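Local structure of periplasmic beta-glucosidase (Pseudomonas aeruginosa, 6R5N) at residues G47-T52 / L74-D79. The protein probably hydrolyses terminal, non-reducing beta-D-glucosyl residues in the periplasm, releasing beta-D-glucose, as a member of glycosyl hydrolase family 3. Numbering follows the deposited sequence.
With NOJ (1-deoxynojirimycin), chain D.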
loop_
_atom_site.group_PDB
_atom_site.type_symbol
_atom_site.label_atom_id
_atom_site.label_comp_id
_atom_site.label_asym_id
_atom_site.label_seq_id
_atom_site.Cartn_x
_atom_site.Cartn_y
_atom_site.Cartn_z
ATOM N N GLY A 47 -26.977 29.610 -4.474
ATOM C CA GLY A 47 -27.827 28.454 -4.800
ATOM C C GLY A 47 -28.159 27.614 -3.581
ATOM O O GLY A 47 -29.295 27.089 -3.493
ATOM N N ALA A 48 -27.227 27.470 -2.645
ATOM C CA ALA A 48 -27.455 26.600 -1.476
ATOM C C ALA A 48 -26.449 26.917 -0.385
ATOM O O ALA A 48 -25.393 27.551 -0.662
ATOM C CB ALA A 48 -27.405 25.142 -1.891
ATOM N N ILE A 49 -26.791 26.475 0.818
ATOM C CA ILE A 49 -26.021 26.719 2.066
ATOM C C ILE A 49 -25.654 25.349 2.640
ATOM O O ILE A 49 -26.487 24.423 2.518
ATOM C CB ILE A 49 -26.865 27.545 3.052
ATOM C CG1 ILE A 49 -27.263 28.894 2.455
ATOM C CG2 ILE A 49 -26.158 27.712 4.386
ATOM C CD1 ILE A 49 -26.100 29.847 2.244
ATOM N N PHE A 50 -24.484 25.225 3.260
ATOM C CA PHE A 50 -24.173 24.083 4.163
ATOM C C PHE A 50 -23.698 24.648 5.503
ATOM O O PHE A 50 -23.280 25.804 5.526
ATOM C CB PHE A 50 -23.230 23.076 3.494
ATOM C CG PHE A 50 -21.830 23.555 3.220
ATOM C CD1 PHE A 50 -21.570 24.479 2.216
ATOM C CD2 PHE A 50 -20.767 23.070 3.970
ATOM C CE1 PHE A 50 -20.278 24.911 1.970
ATOM C CE2 PHE A 50 -19.467 23.494 3.722
ATOM C CZ PHE A 50 -19.224 24.412 2.719
ATOM N N ASN A 51 -23.885 23.874 6.579
ATOM C CA ASN A 51 -23.457 24.109 7.988
ATOM C C ASN A 51 -24.332 25.140 8.724
ATOM O O ASN A 51 -23.957 25.511 9.854
ATOM C CB ASN A 51 -21.988 24.495 8.099
ATOM C CG ASN A 51 -21.072 23.341 7.763
ATOM O OD1 ASN A 51 -21.501 22.193 7.774
ATOM N ND2 ASN A 51 -19.845 23.652 7.391
ATOM N N THR A 52 -25.469 25.546 8.161
ATOM C CA THR A 52 -26.557 26.283 8.875
ATOM C C THR A 52 -27.684 25.284 9.173
ATOM O O THR A 52 -28.235 24.720 8.203
ATOM C CB THR A 52 -27.057 27.464 8.043
ATOM O OG1 THR A 52 -25.995 28.417 7.969
ATOM C CG2 THR A 52 -28.291 28.095 8.647
ATOM N N LEU A 74 -33.456 28.539 -1.616
ATOM C CA LEU A 74 -32.193 27.847 -1.241
ATOM C C LEU A 74 -32.519 26.405 -0.862
ATOM O O LEU A 74 -33.649 26.160 -0.416
ATOM C CB LEU A 74 -31.567 28.537 -0.022
ATOM C CG LEU A 74 -31.140 29.980 -0.239
ATOM C CD1 LEU A 74 -30.921 30.661 1.094
ATOM C CD2 LEU A 74 -29.881 30.035 -1.095
ATOM N N PHE A 75 -31.555 25.502 -0.978
ATOM C CA PHE A 75 -31.569 24.254 -0.182
ATOM C C PHE A 75 -30.449 24.373 0.859
ATOM O O PHE A 75 -29.492 25.113 0.638
ATOM C CB PHE A 75 -31.579 23.008 -1.079
ATOM C CG PHE A 75 -30.273 22.621 -1.717
ATOM C CD1 PHE A 75 -29.235 22.117 -0.952
ATOM C CD2 PHE A 75 -30.097 22.716 -3.096
ATOM C CE1 PHE A 75 -28.047 21.719 -1.554
ATOM C CE2 PHE A 75 -28.897 22.348 -3.686
ATOM C CZ PHE A 75 -27.877 21.849 -2.911
ATOM N N HIS A 76 -30.623 23.708 1.992
ATOM C CA HIS A 76 -29.682 23.710 3.137
ATOM C C HIS A 76 -29.171 22.290 3.376
ATOM O O HIS A 76 -30.000 21.362 3.479
ATOM C CB HIS A 76 -30.349 24.294 4.368
ATOM C CG HIS A 76 -30.525 25.769 4.263
ATOM N ND1 HIS A 76 -31.539 26.336 3.509
ATOM C CD2 HIS A 76 -29.835 26.783 4.817
ATOM C CE1 HIS A 76 -31.452 27.648 3.594
ATOM N NE2 HIS A 76 -30.414 27.944 4.398
ATOM N N ALA A 77 -27.859 22.132 3.462
ATOM C CA ALA A 77 -27.236 20.805 3.586
ATOM C C ALA A 77 -26.340 20.786 4.817
ATOM O O ALA A 77 -26.021 21.852 5.337
ATOM C CB ALA A 77 -26.489 20.485 2.317
ATOM N N TYR A 78 -26.000 19.592 5.262
ATOM C CA TYR A 78 -25.164 19.334 6.452
ATOM C C TYR A 78 -24.593 17.928 6.355
ATOM O O TYR A 78 -25.087 17.118 5.576
ATOM C CB TYR A 78 -26.025 19.472 7.706
ATOM C CG TYR A 78 -25.280 19.641 9.005
ATOM C CD1 TYR A 78 -24.092 20.358 9.085
ATOM C CD2 TYR A 78 -25.814 19.139 10.183
ATOM C CE1 TYR A 78 -23.449 20.561 10.301
ATOM C CE2 TYR A 78 -25.189 19.338 11.409
ATOM C CZ TYR A 78 -23.994 20.029 11.465
ATOM O OH TYR A 78 -23.382 20.194 12.677
ATOM N N ASP A 79 -23.567 17.672 7.147
ATOM C CA ASP A 79 -22.924 16.352 7.292
ATOM C C ASP A 79 -23.671 15.583 8.386
ATOM O O ASP A 79 -23.176 15.525 9.533
ATOM C CB ASP A 79 -21.438 16.551 7.571
ATOM C CG ASP A 79 -20.717 17.172 6.390
ATOM O OD1 ASP A 79 -20.511 16.430 5.414
ATOM O OD2 ASP A 79 -20.401 18.405 6.442
HETATM C C1 NOJ D . -15.055 17.906 3.504
HETATM C C2 NOJ D . -15.366 16.414 3.424
HETATM O O2 NOJ D . -14.389 15.846 2.599
HETATM C C3 NOJ D . -16.823 16.025 3.122
HETATM O O3 NOJ D . -17.022 14.714 3.636
HETATM C C4 NOJ D . -17.833 17.093 3.645
HETATM O O4 NOJ D . -19.128 16.717 3.221
HETATM C C5 NOJ D . -17.497 18.522 3.163
HETATM N N5 NOJ D . -16.097 18.904 3.412
HETATM C C6 NOJ D . -18.356 19.631 3.816
HETATM O O6 NOJ D . -18.492 19.534 5.229
HETATM O O HOH W 1 -20.273 19.866 8.623
HETATM O O HOH W 2 -27.097 24.348 5.877
#
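With chi1 at 77°, CG of Phe75 lies between its own backbone N and carbonyl carbon, and the ring turns one face to the methyl of Ala48: CB stands 3.4 Å from the ring centroid and 9° off the normal, a CH-pi contact. Strands 48-50 and 75-78 are neighbours in the parallel barrel of the N-terminal TIM-barrel domain, joined through helix 55-64 as a beta-alpha-beta unit. The backbone ladder starts with Ile49 N donating to Phe75 O at 3.0 Å. Ala77 N then returns a bond to Ile49 O, and Asn51 N closes the run on Ala77 O at 3.2 Å. A water lies within hydrogen-bonding distance of Ala77 O and Thr52 O, bridging the end of the strand and the turn beyond it; it has more acceptors in reach than protons, so the two bonds may not both form at once. On the face opposite Phe75, Ile49 and His76 lie side by side and point the same way, with Ile49 CB 3.5 Å from His76 CD2; Ile58 and Met61 of helix 55-64 pack on the imidazole. His76 NE2 is buried there without a polar partner.

At the C-terminal ends of the strands the contact reaches the pocket that holds the iminosugar. The amide of Asn51 stands nearly perpendicular to the Tyr78 ring, and its OD1 meets the ring edge in plane, 3.4 Å from CD1. A second water donates to this same OD1 and to Asp79 OD2, linking the two segments. Asp79 holds the inhibitor 1-deoxynojirimycin with both carboxylate oxygens, while Lys176 forms a salt bridge to OD1. The ligand's O4 donates to Asp79 OD1 at 2.6 Å and its O6 to Asp79 OD2 at 2.5 Å.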